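Long-range contacts in Cd1 (PDB 7D39), which binds FMN and probably acts as the ene-reductase with which a gut bacterium begins to break down flavones and flavonols: residues L38-E44 and D68-L73; K137-F141 and I197-A201. One frame throughout, in Å; residues are numbered along the deposited sequence.

Contact 1: L38-E44 and D68-L73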
loop_
_atom_site.group_PDB
_atom_site.type_symbol
_atom_site.label_atom_id
_atom_site.label_comp_id
_atom_site.label_asym_id
_atom_site.label_seq_id
_atom_site.Cartn_x
_atom_site.Cartn_y
_atom_site.Cartn_z
ATOM N N LEU A 38 8.613 -11.568 8.136
ATOM C CA LEU A 38 8.647 -10.321 8.904
ATOM C C LEU A 38 8.794 -10.531 10.409
ATOM O O LEU A 38 9.202 -9.590 11.102
ATOM C CB LEU A 38 7.395 -9.483 8.642
ATOM C CG LEU A 38 7.221 -8.903 7.231
ATOM C CD1 LEU A 38 5.917 -8.111 7.097
ATOM C CD2 LEU A 38 8.426 -8.043 6.857
ATOM N N GLN A 39 8.447 -11.711 10.933
ATOM C CA GLN A 39 8.661 -11.969 12.349
ATOM C C GLN A 39 10.144 -11.952 12.726
ATOM O O GLN A 39 10.464 -11.808 13.905
ATOM C CB GLN A 39 8.061 -13.317 12.775
ATOM C CG GLN A 39 6.565 -13.522 12.460
ATOM C CD GLN A 39 5.689 -12.374 12.922
ATOM O OE1 GLN A 39 5.920 -11.796 13.972
ATOM N NE2 GLN A 39 4.683 -12.027 12.125
ATOM N N ASN A 40 11.056 -12.114 11.765
ATOM C CA ASN A 40 12.483 -12.010 12.050
ATOM C C ASN A 40 12.957 -10.572 12.160
ATOM O O ASN A 40 14.128 -10.351 12.468
ATOM C CB ASN A 40 13.319 -12.702 10.964
ATOM C CG ASN A 40 13.115 -14.187 10.937
ATOM O OD1 ASN A 40 12.870 -14.801 11.966
ATOM N ND2 ASN A 40 13.205 -14.781 9.756
ATOM N N LEU A 41 12.096 -9.599 11.893
ATOM C CA LEU A 41 12.488 -8.201 11.783
ATOM C C LEU A 41 11.945 -7.420 12.971
ATOM O O LEU A 41 10.905 -7.767 13.540
ATOM C CB LEU A 41 11.972 -7.583 10.477
ATOM C CG LEU A 41 12.813 -7.529 9.197
ATOM C CD1 LEU A 41 13.683 -8.733 9.010
ATOM C CD2 LEU A 41 11.897 -7.343 7.974
ATOM N N HIS A 42 12.672 -6.383 13.363
ATOM C CA HIS A 42 12.202 -5.461 14.386
ATOM C C HIS A 42 11.830 -4.167 13.684
ATOM O O HIS A 42 12.691 -3.486 13.114
ATOM C CB HIS A 42 13.246 -5.214 15.472
ATOM C CG HIS A 42 12.831 -4.157 16.445
ATOM N ND1 HIS A 42 13.517 -2.972 16.595
ATOM C CD2 HIS A 42 11.770 -4.087 17.284
ATOM C CE1 HIS A 42 12.911 -2.227 17.503
ATOM N NE2 HIS A 42 11.843 -2.878 17.930
ATOM N N ILE A 43 10.545 -3.834 13.720
ATOM C CA ILE A 43 10.029 -2.648 13.060
ATOM C C ILE A 43 9.156 -1.901 14.059
ATOM O O ILE A 43 8.164 -2.449 14.553
ATOM C CB ILE A 43 9.245 -3.010 11.785
ATOM C CG1 ILE A 43 10.186 -3.668 10.784
ATOM C CG2 ILE A 43 8.643 -1.789 11.151
ATOM C CD1 ILE A 43 9.486 -4.292 9.645
ATOM N N GLU A 44 9.536 -0.662 14.364
ATOM C CA GLU A 44 8.806 0.185 15.302
ATOM C C GLU A 44 7.664 0.909 14.604
ATOM O O GLU A 44 7.709 1.158 13.394
ATOM C CB GLU A 44 9.734 1.232 15.923
ATOM C CG GLU A 44 10.862 0.676 16.759
ATOM C CD GLU A 44 10.446 0.421 18.182
ATOM O OE1 GLU A 44 10.478 -0.749 18.619
ATOM O OE2 GLU A 44 10.075 1.395 18.867
ATOM N N ASP A 68 13.175 0.388 12.341
ATOM C CA ASP A 68 14.547 -0.004 12.795
ATOM C C ASP A 68 15.294 -1.010 11.901
ATOM O O ASP A 68 16.421 -0.761 11.499
ATOM C CB ASP A 68 14.504 -0.578 14.196
ATOM C CG ASP A 68 15.686 -0.130 15.032
ATOM O OD1 ASP A 68 16.233 0.957 14.744
ATOM O OD2 ASP A 68 16.062 -0.859 15.976
ATOM N N ASP A 69 14.670 -2.154 11.624
ATOM C CA ASP A 69 14.978 -2.945 10.433
ATOM C C ASP A 69 14.220 -2.462 9.205
ATOM O O ASP A 69 14.323 -3.080 8.142
ATOM C CB ASP A 69 14.637 -4.418 10.653
ATOM C CG ASP A 69 15.630 -5.123 11.556
ATOM O OD1 ASP A 69 16.824 -4.761 11.510
ATOM O OD2 ASP A 69 15.207 -6.038 12.305
ATOM N N PHE A 70 13.448 -1.384 9.330
ATOM C CA PHE A 70 12.666 -0.916 8.195
ATOM C C PHE A 70 13.570 -0.519 7.032
ATOM O O PHE A 70 13.319 -0.898 5.884
ATOM C CB PHE A 70 11.762 0.244 8.619
ATOM C CG PHE A 70 10.854 0.711 7.533
ATOM C CD1 PHE A 70 9.702 0.016 7.241
ATOM C CD2 PHE A 70 11.177 1.825 6.772
ATOM C CE1 PHE A 70 8.861 0.427 6.213
ATOM C CE2 PHE A 70 10.350 2.249 5.752
ATOM C CZ PHE A 70 9.183 1.550 5.472
ATOM N N ASP A 71 14.633 0.244 7.306
ATOM C CA ASP A 71 15.521 0.656 6.225
ATOM C C ASP A 71 16.083 -0.555 5.495
ATOM O O ASP A 71 16.132 -0.575 4.262
ATOM C CB ASP A 71 16.654 1.539 6.760
ATOM C CG ASP A 71 16.189 2.951 7.086
ATOM O OD1 ASP A 71 15.133 3.371 6.571
ATOM O OD2 ASP A 71 16.882 3.647 7.850
ATOM N N TRP A 72 16.506 -1.577 6.238
ATOM C CA TRP A 72 16.936 -2.820 5.604
ATOM C C TRP A 72 15.828 -3.398 4.729
ATOM O O TRP A 72 16.046 -3.716 3.554
ATOM C CB TRP A 72 17.366 -3.817 6.673
ATOM C CG TRP A 72 17.812 -5.144 6.143
ATOM C CD1 TRP A 72 19.083 -5.503 5.765
ATOM C CD2 TRP A 72 16.993 -6.301 5.942
ATOM N NE1 TRP A 72 19.095 -6.808 5.336
ATOM C CE2 TRP A 72 17.831 -7.326 5.438
ATOM C CE3 TRP A 72 15.639 -6.573 6.139
ATOM C CZ2 TRP A 72 17.354 -8.594 5.126
ATOM C CZ3 TRP A 72 15.162 -7.844 5.816
ATOM C CH2 TRP A 72 16.022 -8.836 5.327
ATOM N N LEU A 73 14.625 -3.536 5.286
ATOM C CA LEU A 73 13.510 -4.066 4.502
ATOM C C LEU A 73 13.294 -3.248 3.232
ATOM O O LEU A 73 13.128 -3.799 2.138
ATOM C CB LEU A 73 12.232 -4.077 5.352
ATOM C CG LEU A 73 10.924 -4.576 4.724
ATOM C CD1 LEU A 73 11.087 -5.985 4.191
ATOM C CD2 LEU A 73 9.761 -4.499 5.726
#
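L73, on the first turn of its helix, is the apolar centre around which three side chains of L38-E44 gather. L73 CD2 lies 4.0 Å from L38 CD2 and 3.9 Å from I43 CD1, while L73 CD1 is 4.1 Å from L41 CD2. L41 also reaches the neighbouring indole, with L41 CD1 3.6 Å from W72 CZ3, and I43 extends the packing more loosely to the F70 ring (I43 CG2 to F70 CD1, 4.4 Å). Further out, H42 and D69 are joined twice: H42 N donates to D69 OD2 at 2.8 Å, and D69 N donates to H42 O, also at 2.8 Å. The pair thus ties the extended backbone of the loop to the residue just before the helix. At the solvent edge the chemistry turns acidic. H42 ND1 makes a weak hydrogen bond to D68 OD2 (3.4 Å), and H42 NE2 another weak one to E44 OE1 (2.6 Å), leaving the imidazole between two carboxylates. The contact brings together the two ends of a connection whose residues 48-67 are not modelled, consistent with mobility, and which leads from edge strand 32-37 into helix 70-79, part of the beta-alpha-beta crossover to strand 82-88. I36 of strand 32-37 touches L41, W72 and L73, and helix 96-109 lies alongside, with I101 on L38 and R104 on I43.

Contact 2: K137-F141 and I197-A201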
loop_
_atom_site.group_PDB
_atom_site.type_symbol
_atom_site.label_atom_id
_atom_site.label_comp_id
_atom_site.label_asym_id
_atom_site.label_seq_id
_atom_site.Cartn_x
_atom_site.Cartn_y
_atom_site.Cartn_z
ATOM N N LYS A 137 7.900 -0.495 -10.563
ATOM C CA LYS A 137 7.904 -1.776 -9.859
ATOM C C LYS A 137 6.502 -2.374 -9.885
ATOM O O LYS A 137 5.504 -1.645 -9.898
ATOM C CB LYS A 137 8.387 -1.633 -8.396
ATOM C CG LYS A 137 8.829 -2.962 -7.761
ATOM C CD LYS A 137 9.309 -2.799 -6.327
ATOM C CE LYS A 137 10.383 -1.727 -6.197
ATOM N NZ LYS A 137 11.551 -1.968 -7.100
ATOM N N VAL A 138 6.437 -3.714 -9.890
ATOM C CA VAL A 138 5.169 -4.439 -9.802
ATOM C C VAL A 138 5.094 -5.149 -8.458
ATOM O O VAL A 138 6.114 -5.561 -7.895
ATOM C CB VAL A 138 4.979 -5.459 -10.949
ATOM C CG1 VAL A 138 4.789 -4.752 -12.299
ATOM C CG2 VAL A 138 6.147 -6.419 -11.000
ATOM N N ILE A 139 3.869 -5.299 -7.951
ATOM C CA ILE A 139 3.620 -5.892 -6.644
ATOM C C ILE A 139 2.275 -6.604 -6.685
ATOM O O ILE A 139 1.332 -6.147 -7.336
ATOM C CB ILE A 139 3.654 -4.835 -5.515
ATOM C CG1 ILE A 139 3.502 -5.495 -4.137
ATOM C CG2 ILE A 139 2.569 -3.763 -5.745
ATOM C CD1 ILE A 139 4.118 -4.696 -2.984
ATOM N N SER A 140 2.196 -7.733 -5.989
ATOM C CA SER A 140 0.953 -8.461 -5.809
ATOM C C SER A 140 0.780 -8.795 -4.338
ATOM O O SER A 140 1.757 -8.953 -3.595
ATOM C CB SER A 140 0.924 -9.732 -6.652
ATOM O OG SER A 140 0.714 -9.408 -8.026
ATOM N N PHE A 141 -0.478 -8.901 -3.925
ATOM C CA PHE A 141 -0.828 -9.125 -2.535
ATOM C C PHE A 141 -1.727 -10.340 -2.408
ATOM O O PHE A 141 -2.545 -10.625 -3.284
ATOM C CB PHE A 141 -1.551 -7.914 -1.949
ATOM C CG PHE A 141 -0.735 -6.653 -1.973
ATOM C CD1 PHE A 141 0.252 -6.442 -1.030
ATOM C CD2 PHE A 141 -0.972 -5.678 -2.920
ATOM C CE1 PHE A 141 0.994 -5.279 -1.038
ATOM C CE2 PHE A 141 -0.239 -4.492 -2.921
ATOM C CZ PHE A 141 0.746 -4.308 -1.992
ATOM N N ILE A 197 3.274 -12.300 -11.179
ATOM C CA ILE A 197 4.231 -11.267 -10.792
ATOM C C ILE A 197 5.525 -11.420 -11.585
ATOM O O ILE A 197 6.160 -10.426 -11.961
ATOM C CB ILE A 197 4.478 -11.289 -9.268
ATOM C CG1 ILE A 197 5.172 -10.005 -8.817
ATOM C CG2 ILE A 197 5.334 -12.455 -8.874
ATOM C CD1 ILE A 197 4.389 -8.737 -9.116
ATOM N N ALA A 198 5.911 -12.657 -11.895
ATOM C CA ALA A 198 7.145 -12.892 -12.632
ATOM C C ALA A 198 7.039 -12.390 -14.068
ATOM O O ALA A 198 7.939 -11.706 -14.562
ATOM C CB ALA A 198 7.501 -14.380 -12.601
ATOM N N GLU A 199 5.953 -12.732 -14.762
ATOM C CA GLU A 199 5.785 -12.236 -16.125
ATOM C C GLU A 199 5.757 -10.716 -16.134
ATOM O O GLU A 199 6.427 -10.078 -16.952
ATOM C CB GLU A 199 4.505 -12.786 -16.753
ATOM C CG GLU A 199 4.386 -14.292 -16.775
ATOM C CD GLU A 199 5.328 -14.929 -17.757
ATOM O OE1 GLU A 199 6.510 -14.533 -17.791
ATOM O OE2 GLU A 199 4.884 -15.821 -18.509
ATOM N N ALA A 200 4.986 -10.122 -15.215
ATOM C CA ALA A 200 4.850 -8.672 -15.159
ATOM C C ALA A 200 6.201 -7.998 -15.034
ATOM O O ALA A 200 6.457 -6.985 -15.685
ATOM C CB ALA A 200 3.957 -8.278 -13.982
ATOM N N ALA A 201 7.075 -8.535 -14.182
ATOM C CA ALA A 201 8.371 -7.920 -13.941
ATOM C C ALA A 201 9.300 -8.045 -15.137
ATOM O O ALA A 201 10.256 -7.270 -15.246
ATOM C CB ALA A 201 9.019 -8.539 -12.710
#
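The main bump here is V138, which points at the helix and fits a shallow hollow lined by I197, A200 and A201. V138 CG2 lies 3.5 Å from I197 CD1 and 4.0 Å from A201 CB, and V138 CG1 is 4.0 Å from A200 CB; the two alanine methyls leave room for the branched valine. In return I197 pushes its CD1 down onto the strand between V138 and S140, where I197 CD1 rests 3.7 Å from I139 N and 3.9 Å from S140 OG. No hydrogen bond crosses the interface. The axes of 138-141 and 197-201 run nearly antiparallel (167°) and approach to 8.5 Å. S140 spends its hydroxyl within the sheet, on D170 N. Strand 138-144 is flanked by strands 82-88 and 167-174, whose V84 and I169 touch I197 and A200 respectively, so helix 184-202 covers this face of the parallel sheet, while I139 and F141 meet helix 153-162.

In the fold
Both contacts belong to the flavodoxin-like domain built on the parallel five-stranded sheet, but they share no helix or strand; their centres are 22 Å apart and their nearest atoms about 9 Å. Contact 2 is core throughout, a helix laid on an inner strand mainly through aliphatic side chains, with no hydrogen bond between them. Contact 1 lies at the border, beyond the end of edge strand 32-37: L38 and L73 are buried, whereas H42 and D68 are exposed, and backbone and carboxylate groups of H42 and D69 make the strong hydrogen bonds. It also buries about twice the surface, 430 against 213 Å², and lies on the FMN side, with the L38 side chain about 10 Å from the flavin nucleotide.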